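PDB 6IUL: natterin-like protein from Lethenteron camtschaticum, which is a pore-forming cytotoxin that probably recognises cell-surface carbohydrate through a jacalin-like lectin domain and probably forms an aerolysin-type beta-barrel pore in target membranes. Local coordinates for residues M159-P164 / F228-V232; K260-A266 / T308-S314. All blocks are in the same frame, centred on the assembly; numbering follows the deposited sequence.

How the interactions relate
Both contacts belong to the elongated, strand-rich aerolysin-like part of the chain and reach the same mixed sheet, on the same side of the chain's centre. They come in series: interaction 1 closes at residue 232 before interaction 2 opens at residue 260. Their centres lie 31 Å apart, their nearest atoms about 8 Å, without touching. Strand 260-285 connects them, since it carries 260-266 and, further on, Ile-273 and Leu-275, which pack against Phe-230 and Ile-162 of interaction 1. Interaction 1 lays a loop on strand 228-238 by apolar packing, whereas interaction 2 pairs two strands of a long hairpin; one strand thus spans both, consistent with the elongated body of an aerolysin-like pore-forming protein.

Interaction 1 of 2, residues M159-P164 / F228-V232; sequences MHQILP and FSFTV
Pro-164 lays its ring over one face of Phe-230: its CG stands 3.7 Å from the centroid of the Phe-230 ring and only 4° off the normal, an almost ideal CH-pi contact. Phe-230, with CG turned away from its own carbonyl carbon (chi1 -72°), reaches from strand 228-238 into the curve of loop 159-164 and is buried there. Ile-162 meets the rim of that ring in its plane, CG1 lying 3.7 Å from Phe-230 CE2. At the root of the ring, the extended first part of Met-159 (chi1 -177°) brings its CG to 3.4 Å from Phe-230 CB; the chain then bends at SD and puts CE 3.5 Å from Thr-231 CA. Val-221 of strand 212-223 and Ile-273 of strand 260-285 add further apolar contacts to Phe-230. The packing thins toward both ends. Leu-163, largely in solvent, touches with one methyl, CD2, 3.4 Å from Phe-228 O, while the ring of Phe-228 leads away from the loop. At the other end exposed Val-232 meets the Met-159 methyl, CG1 to CE 3.9 Å. No hydrogen bond joins the two segments. Strand 228-238 instead bonds through Ser-229 and Thr-231 to strand 212-223, so the loop between strands 135-155 and 166-178 rests on this hairpin by van der Waals and CH-pi contacts, its fit depending on shape rather than on directional bonds.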
ATOM      1  N   MET A 159      14.554 -14.036  17.446  1.00 48.79           N
ATOM      2  CA  MET A 159      13.666 -13.088  18.090  1.00 53.25           C
ATOM      3  C   MET A 159      13.805 -13.028  19.628  1.00 55.79           C
ATOM      4  O   MET A 159      13.922 -11.942  20.198  1.00 43.88           O
ATOM      5  CB  MET A 159      12.212 -13.400  17.742  1.00 53.11           C
ATOM      6  CG  MET A 159      11.261 -12.365  18.347  1.00 51.43           C
ATOM      7  SD  MET A 159       9.627 -12.353  17.591  1.00 51.69           S
ATOM      8  CE  MET A 159       8.699 -13.417  18.682  1.00 56.78           C
ATOM      9  N   HIS A 160      13.774 -14.202  20.249  1.00 57.83           N
ATOM     10  CA  HIS A 160      14.008 -14.397  21.673  1.00 60.74           C
ATOM     11  C   HIS A 160      15.361 -13.891  22.226  1.00 55.98           C
ATOM     12  O   HIS A 160      15.528 -13.885  23.420  1.00 61.34           O
ATOM     13  CB  HIS A 160      13.891 -15.909  21.960  1.00 65.96           C
ATOM     14  CG  HIS A 160      14.983 -16.726  21.316  1.00 73.43           C
ATOM     15  ND1 HIS A 160      15.039 -16.954  19.954  1.00 78.02           N
ATOM     16  CD2 HIS A 160      16.093 -17.298  21.836  1.00 71.02           C
ATOM     17  CE1 HIS A 160      16.113 -17.667  19.673  1.00 73.67           C
ATOM     18  NE2 HIS A 160      16.769 -17.892  20.797  1.00 72.59           N
ATOM     19  N   GLN A 161      16.318 -13.518  21.387  1.00 49.96           N
ATOM     20  CA  GLN A 161      17.640 -13.125  21.850  1.00 54.44           C
ATOM     21  C   GLN A 161      17.898 -11.647  21.718  1.00 55.41           C
ATOM     22  O   GLN A 161      18.930 -11.170  22.192  1.00 53.96           O
ATOM     23  CB  GLN A 161      18.756 -13.838  21.058  1.00 58.62           C
ATOM     24  CG  GLN A 161      18.734 -15.357  21.128  1.00 61.02           C
ATOM     25  CD  GLN A 161      19.699 -16.006  20.124  1.00 66.32           C
ATOM     26  OE1 GLN A 161      20.108 -15.392  19.119  1.00 60.15           O
ATOM     27  NE2 GLN A 161      20.058 -17.264  20.386  1.00 67.15           N
ATOM     28  N   ILE A 162      17.024 -10.895  21.043  1.00 57.77           N
ATOM     29  CA  ILE A 162      17.276  -9.478  20.940  1.00 59.94           C
ATOM     30  C   ILE A 162      16.163  -8.672  21.622  1.00 59.70           C
ATOM     31  O   ILE A 162      14.973  -9.025  21.564  1.00 52.54           O
ATOM     32  CB  ILE A 162      17.592  -9.048  19.512  1.00 65.81           C
ATOM     33  CG1 ILE A 162      16.364  -8.606  18.787  1.00 71.18           C
ATOM     34  CG2 ILE A 162      18.275 -10.158  18.705  1.00 62.42           C
ATOM     35  CD1 ILE A 162      16.704  -7.574  17.728  1.00 76.74           C
ATOM     36  N   LEU A 163      16.579  -7.622  22.322  1.00 59.13           N
ATOM     37  CA  LEU A 163      15.615  -6.794  23.036  1.00 61.37           C
ATOM     38  C   LEU A 163      15.130  -5.651  22.166  1.00 48.60           C
ATOM     39  O   LEU A 163      15.940  -5.037  21.459  1.00 45.93           O
ATOM     40  CB  LEU A 163      16.169  -6.275  24.363  1.00 64.87           C
ATOM     41  CG  LEU A 163      16.107  -7.303  25.517  1.00 73.52           C
ATOM     42  CD1 LEU A 163      16.339  -6.533  26.823  1.00 71.90           C
ATOM     43  CD2 LEU A 163      14.829  -8.175  25.624  1.00 75.67           C
ATOM     44  N   PRO A 164      13.812  -5.364  22.229  1.00 41.97           N
ATOM     45  CA  PRO A 164      13.259  -4.254  21.474  1.00 46.21           C
ATOM     46  C   PRO A 164      13.871  -2.936  21.926  1.00 46.16           C
ATOM     47  O   PRO A 164      14.198  -2.770  23.103  1.00 53.17           O
ATOM     48  CB  PRO A 164      11.770  -4.292  21.802  1.00 42.17           C
ATOM     49  CG  PRO A 164      11.506  -5.641  22.320  1.00 42.95           C
ATOM     50  CD  PRO A 164      12.773  -6.090  22.974  1.00 42.60           C
ATOM     51  N   PHE A 228      10.863  -4.658  27.769  1.00 62.23           N
ATOM     52  CA  PHE A 228      10.009  -5.100  26.687  1.00 57.55           C
ATOM     53  C   PHE A 228      10.601  -6.364  26.059  1.00 53.92           C
ATOM     54  O   PHE A 228      11.807  -6.602  26.110  1.00 49.25           O
ATOM     55  CB  PHE A 228       9.868  -3.995  25.653  1.00 58.19           C
ATOM     56  CG  PHE A 228       9.061  -2.808  26.115  1.00 57.86           C
ATOM     57  CD1 PHE A 228       7.675  -2.843  26.097  1.00 52.07           C
ATOM     58  CD2 PHE A 228       9.686  -1.626  26.501  1.00 60.27           C
ATOM     59  CE1 PHE A 228       6.923  -1.726  26.454  1.00 54.24           C
ATOM     60  CE2 PHE A 228       8.935  -0.512  26.893  1.00 56.57           C
ATOM     61  CZ  PHE A 228       7.555  -0.559  26.864  1.00 49.87           C
ATOM     62  N   SER A 229       9.721  -7.185  25.504  1.00 52.37           N
ATOM     63  CA  SER A 229      10.130  -8.305  24.687  1.00 53.37           C
ATOM     64  C   SER A 229       9.323  -8.370  23.392  1.00 51.84           C
ATOM     65  O   SER A 229       8.210  -7.878  23.300  1.00 53.14           O
ATOM     66  CB  SER A 229       9.976  -9.604  25.447  1.00 54.58           C
ATOM     67  OG  SER A 229       8.606  -9.830  25.702  1.00 60.99           O
ATOM     68  N   PHE A 230       9.898  -9.008  22.381  1.00 51.01           N
ATOM     69  CA  PHE A 230       9.166  -9.310  21.142  1.00 46.40           C
ATOM     70  C   PHE A 230       8.191 -10.495  21.287  1.00 49.58           C
ATOM     71  O   PHE A 230       8.473 -11.451  22.005  1.00 53.99           O
ATOM     72  CB  PHE A 230      10.164  -9.582  20.014  1.00 40.66           C
ATOM     73  CG  PHE A 230      10.885  -8.359  19.520  1.00 35.94           C
ATOM     74  CD1 PHE A 230      10.182  -7.268  19.067  1.00 37.29           C
ATOM     75  CD2 PHE A 230      12.263  -8.328  19.431  1.00 36.69           C
ATOM     76  CE1 PHE A 230      10.831  -6.156  18.568  1.00 36.88           C
ATOM     77  CE2 PHE A 230      12.925  -7.207  18.962  1.00 39.42           C
ATOM     78  CZ  PHE A 230      12.208  -6.119  18.510  1.00 40.57           C
ATOM     79  N   THR A 231       7.031 -10.409  20.636  1.00 50.50           N
ATOM     80  CA  THR A 231       6.171 -11.580  20.358  1.00 52.52           C
ATOM     81  C   THR A 231       5.591 -11.452  18.950  1.00 55.99           C
ATOM     82  O   THR A 231       5.812 -10.431  18.282  1.00 47.56           O
ATOM     83  CB  THR A 231       4.988 -11.711  21.302  1.00 55.43           C
ATOM     84  OG1 THR A 231       4.500 -10.397  21.603  1.00 57.76           O
ATOM     85  CG2 THR A 231       5.400 -12.456  22.555  1.00 68.25           C
ATOM     86  N   VAL A 232       4.860 -12.473  18.493  1.00 54.46           N
ATOM     87  CA  VAL A 232       4.193 -12.382  17.204  1.00 57.25           C
ATOM     88  C   VAL A 232       2.703 -12.347  17.441  1.00 51.65           C
ATOM     89  O   VAL A 232       2.143 -13.240  18.070  1.00 46.79           O
ATOM     90  CB  VAL A 232       4.544 -13.527  16.188  1.00 60.31           C
ATOM     91  CG1 VAL A 232       6.025 -13.518  15.858  1.00 60.64           C
ATOM     92  CG2 VAL A 232       4.081 -14.897  16.682  1.00 65.15           C
TER

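Interaction 2 of 2, residues K260-A266 / T308-S314; sequences KTVTVVA and TAVATES
Thr-263 and Thr-312 face each other as a hydrogen-bonded antiparallel pair: Thr-263 N donates a hydrogen bond to Thr-312 O at 2.8 Å, and Thr-312 N donates one back to Thr-263 O. Val-265 and Val-310 repeat the exchange, with Val-265 N to Val-310 O at 2.9 Å, and the series ends in a nearly straight bond from Ser-314 N to Thr-261 O (2.7 Å, 171° at the hydrogen). A water sits beside the threonine pair and donates to Thr-312 O at 2.7 Å, which thereby accepts two bonds. The chi1 of -56° at Thr-263 sets OG1 beside its own backbone N, next to this water. On the face carrying Val-262, Val-264 and the alanines, small methyls meet branched side chains, Val-262 CG1 lying 4.0 Å from Ala-311 CB. These are the two strands of a long beta hairpin, 260-285 with 290-313, in the extended aerolysin-like sheet expected of the ETX/MTX2 family. Beside the C-terminal end of 308-314, Lys-260 crosses Glu-313 at about a right angle, its CG 3.3 Å from Glu-313 OE1, and then bends so that NZ comes 3.2 Å from Ser-314 O. NZ is 4.1 Å from Glu-313 OE1, too far for a salt bridge, though the opposite charges may still attract. Farther out, strand 166-178 pairs with the other edge of 260-266, bonding Val-262 to Tyr-176 and Val-264 to Met-174. Phe-252 of strand 241-256 touches both Val-264 and Ala-309, and Phe-188 of strand 184-200 packs on Val-264 and Ala-266.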
ATOM      1  N   LYS A 260      -3.406  22.028  45.006  1.00 43.67           N
ATOM      2  CA  LYS A 260      -2.325  21.259  44.386  1.00 42.04           C
ATOM      3  C   LYS A 260      -2.457  21.331  42.881  1.00 38.03           C
ATOM      4  O   LYS A 260      -3.502  21.725  42.342  1.00 36.14           O
ATOM      5  CB  LYS A 260      -2.323  19.807  44.879  1.00 45.72           C
ATOM      6  CG  LYS A 260      -1.013  19.354  45.496  1.00 55.88           C
ATOM      7  CD  LYS A 260      -0.849  19.736  46.969  1.00 63.98           C
ATOM      8  CE  LYS A 260       0.525  19.330  47.504  1.00 69.14           C
ATOM      9  NZ  LYS A 260       1.640  19.695  46.550  1.00 79.74           N
ATOM     10  N   THR A 261      -1.364  21.011  42.219  1.00 33.59           N
ATOM     11  CA  THR A 261      -1.293  20.970  40.793  1.00 35.67           C
ATOM     12  C   THR A 261      -0.977  19.542  40.336  1.00 35.41           C
ATOM     13  O   THR A 261      -0.134  18.865  40.921  1.00 29.44           O
ATOM     14  CB  THR A 261      -0.194  21.929  40.310  1.00 36.13           C
ATOM     15  OG1 THR A 261      -0.518  23.271  40.708  1.00 37.83           O
ATOM     16  CG2 THR A 261      -0.007  21.889  38.761  1.00 36.62           C
ATOM     17  N   VAL A 262      -1.663  19.085  39.284  1.00 35.11           N
ATOM     18  CA  VAL A 262      -1.350  17.788  38.676  1.00 32.29           C
ATOM     19  C   VAL A 262      -1.035  18.065  37.205  1.00 34.64           C
ATOM     20  O   VAL A 262      -1.818  18.710  36.487  1.00 32.93           O
ATOM     21  CB  VAL A 262      -2.487  16.776  38.788  1.00 33.94           C
ATOM     22  CG1 VAL A 262      -2.138  15.493  38.047  1.00 34.82           C
ATOM     23  CG2 VAL A 262      -2.761  16.457  40.235  1.00 37.56           C
ATOM     24  N   THR A 263       0.115  17.602  36.762  1.00 29.09           N
ATOM     25  CA  THR A 263       0.539  17.825  35.384  1.00 30.90           C
ATOM     26  C   THR A 263       0.514  16.446  34.738  1.00 29.39           C
ATOM     27  O   THR A 263       1.061  15.466  35.262  1.00 28.21           O
ATOM     28  CB  THR A 263       1.956  18.469  35.301  1.00 34.01           C
ATOM     29  OG1 THR A 263       2.003  19.709  36.052  1.00 35.90           O
ATOM     30  CG2 THR A 263       2.284  18.834  33.892  1.00 33.41           C
ATOM     31  N   VAL A 264      -0.163  16.349  33.610  1.00 28.13           N
ATOM     32  CA  VAL A 264      -0.341  15.049  32.924  1.00 27.07           C
ATOM     33  C   VAL A 264       0.344  15.091  31.583  1.00 24.82           C
ATOM     34  O   VAL A 264       0.125  16.012  30.763  1.00 25.89           O
ATOM     35  CB  VAL A 264      -1.811  14.751  32.700  1.00 27.56           C
ATOM     36  CG1 VAL A 264      -1.995  13.442  31.965  1.00 29.59           C
ATOM     37  CG2 VAL A 264      -2.545  14.751  34.025  1.00 29.94           C
ATOM     38  N   VAL A 265       1.197  14.110  31.368  1.00 26.85           N
ATOM     39  CA  VAL A 265       1.885  13.972  30.065  1.00 29.07           C
ATOM     40  C   VAL A 265       1.520  12.635  29.455  1.00 27.58           C
ATOM     41  O   VAL A 265       1.683  11.594  30.080  1.00 25.15           O
ATOM     42  CB  VAL A 265       3.394  14.055  30.213  1.00 32.70           C
ATOM     43  CG1 VAL A 265       4.057  13.899  28.864  1.00 34.75           C
ATOM     44  CG2 VAL A 265       3.794  15.390  30.849  1.00 34.20           C
ATOM     45  N   ALA A 266       0.993  12.689  28.235  1.00 28.70           N
ATOM     46  CA  ALA A 266       0.717  11.493  27.459  1.00 31.65           C
ATOM     47  C   ALA A 266       1.870  11.154  26.520  1.00 28.51           C
ATOM     48  O   ALA A 266       2.376  12.029  25.795  1.00 30.77           O
ATOM     49  CB  ALA A 266      -0.588  11.642  26.662  1.00 29.55           C
ATOM     50  N   THR A 308       0.234   5.735  26.972  1.00 28.13           N
ATOM     51  CA  THR A 308       0.203   5.785  28.446  1.00 31.50           C
ATOM     52  C   THR A 308       0.335   7.235  28.910  1.00 30.12           C
ATOM     53  O   THR A 308       0.517   8.148  28.103  1.00 26.86           O
ATOM     54  CB  THR A 308       1.377   4.961  29.015  1.00 33.14           C
ATOM     55  OG1 THR A 308       2.610   5.511  28.502  1.00 29.66           O
ATOM     56  CG2 THR A 308       1.243   3.448  28.594  1.00 33.02           C
ATOM     57  N   ALA A 309       0.251   7.449  30.214  1.00 32.14           N
ATOM     58  CA  ALA A 309       0.389   8.790  30.748  1.00 34.88           C
ATOM     59  C   ALA A 309       1.063   8.803  32.121  1.00 33.80           C
ATOM     60  O   ALA A 309       0.975   7.856  32.891  1.00 31.03           O
ATOM     61  CB  ALA A 309      -0.976   9.449  30.808  1.00 36.14           C
ATOM     62  N   VAL A 310       1.791   9.878  32.376  1.00 35.12           N
ATOM     63  CA  VAL A 310       2.362  10.134  33.695  1.00 36.80           C
ATOM     64  C   VAL A 310       1.662  11.376  34.310  1.00 33.74           C
ATOM     65  O   VAL A 310       1.615  12.454  33.678  1.00 30.57           O
ATOM     66  CB  VAL A 310       3.867  10.376  33.594  1.00 38.02           C
ATOM     67  CG1 VAL A 310       4.421  10.714  34.973  1.00 41.70           C
ATOM     68  CG2 VAL A 310       4.583   9.143  33.030  1.00 37.74           C
ATOM     69  N   ALA A 311       1.112  11.194  35.512  1.00 32.50           N
ATOM     70  CA  ALA A 311       0.530  12.301  36.302  1.00 36.44           C
ATOM     71  C   ALA A 311       1.408  12.681  37.482  1.00 35.36           C
ATOM     72  O   ALA A 311       1.671  11.858  38.335  1.00 34.76           O
ATOM     73  CB  ALA A 311      -0.843  11.936  36.783  1.00 35.30           C
ATOM     74  N   THR A 312       1.870  13.922  37.498  1.00 36.14           N
ATOM     75  CA  THR A 312       2.793  14.382  38.526  1.00 41.75           C
ATOM     76  C   THR A 312       2.128  15.468  39.389  1.00 37.19           C
ATOM     77  O   THR A 312       1.637  16.458  38.854  1.00 35.67           O
ATOM     78  CB  THR A 312       4.094  14.946  37.887  1.00 44.10           C
ATOM     79  OG1 THR A 312       4.668  13.979  36.990  1.00 39.89           O
ATOM     80  CG2 THR A 312       5.141  15.347  38.988  1.00 43.29           C
ATOM     81  N   GLU A 313       2.174  15.291  40.706  1.00 43.30           N
ATOM     82  CA  GLU A 313       1.705  16.296  41.685  1.00 47.76           C
ATOM     83  C   GLU A 313       2.771  17.365  42.046  1.00 44.92           C
ATOM     84  O   GLU A 313       3.919  17.060  42.254  1.00 50.51           O
ATOM     85  CB  GLU A 313       1.261  15.618  42.971  1.00 51.55           C
ATOM     86  CG  GLU A 313      -0.194  15.880  43.352  1.00 56.90           C
ATOM     87  CD  GLU A 313      -0.558  15.386  44.756  1.00 61.72           C
ATOM     88  OE1 GLU A 313      -0.233  16.105  45.726  1.00 62.98           O
ATOM     89  OE2 GLU A 313      -1.209  14.301  44.897  1.00 66.16           O
ATOM     90  N   SER A 314       2.335  18.609  42.087  1.00 47.26           N
ATOM     91  CA  SER A 314       3.050  19.761  42.600  1.00 54.72           C
ATOM     92  C   SER A 314       2.151  20.617  43.523  1.00 50.72           C
ATOM     93  O   SER A 314       2.645  21.555  44.129  1.00 62.55           O
ATOM     94  CB  SER A 314       3.419  20.615  41.407  1.00 54.21           C
ATOM     95  OG  SER A 314       4.624  20.155  40.899  1.00 59.46           O
TER
HETATM   96  O   HOH W   1       2.614  18.968  38.366  1.00 36.15           O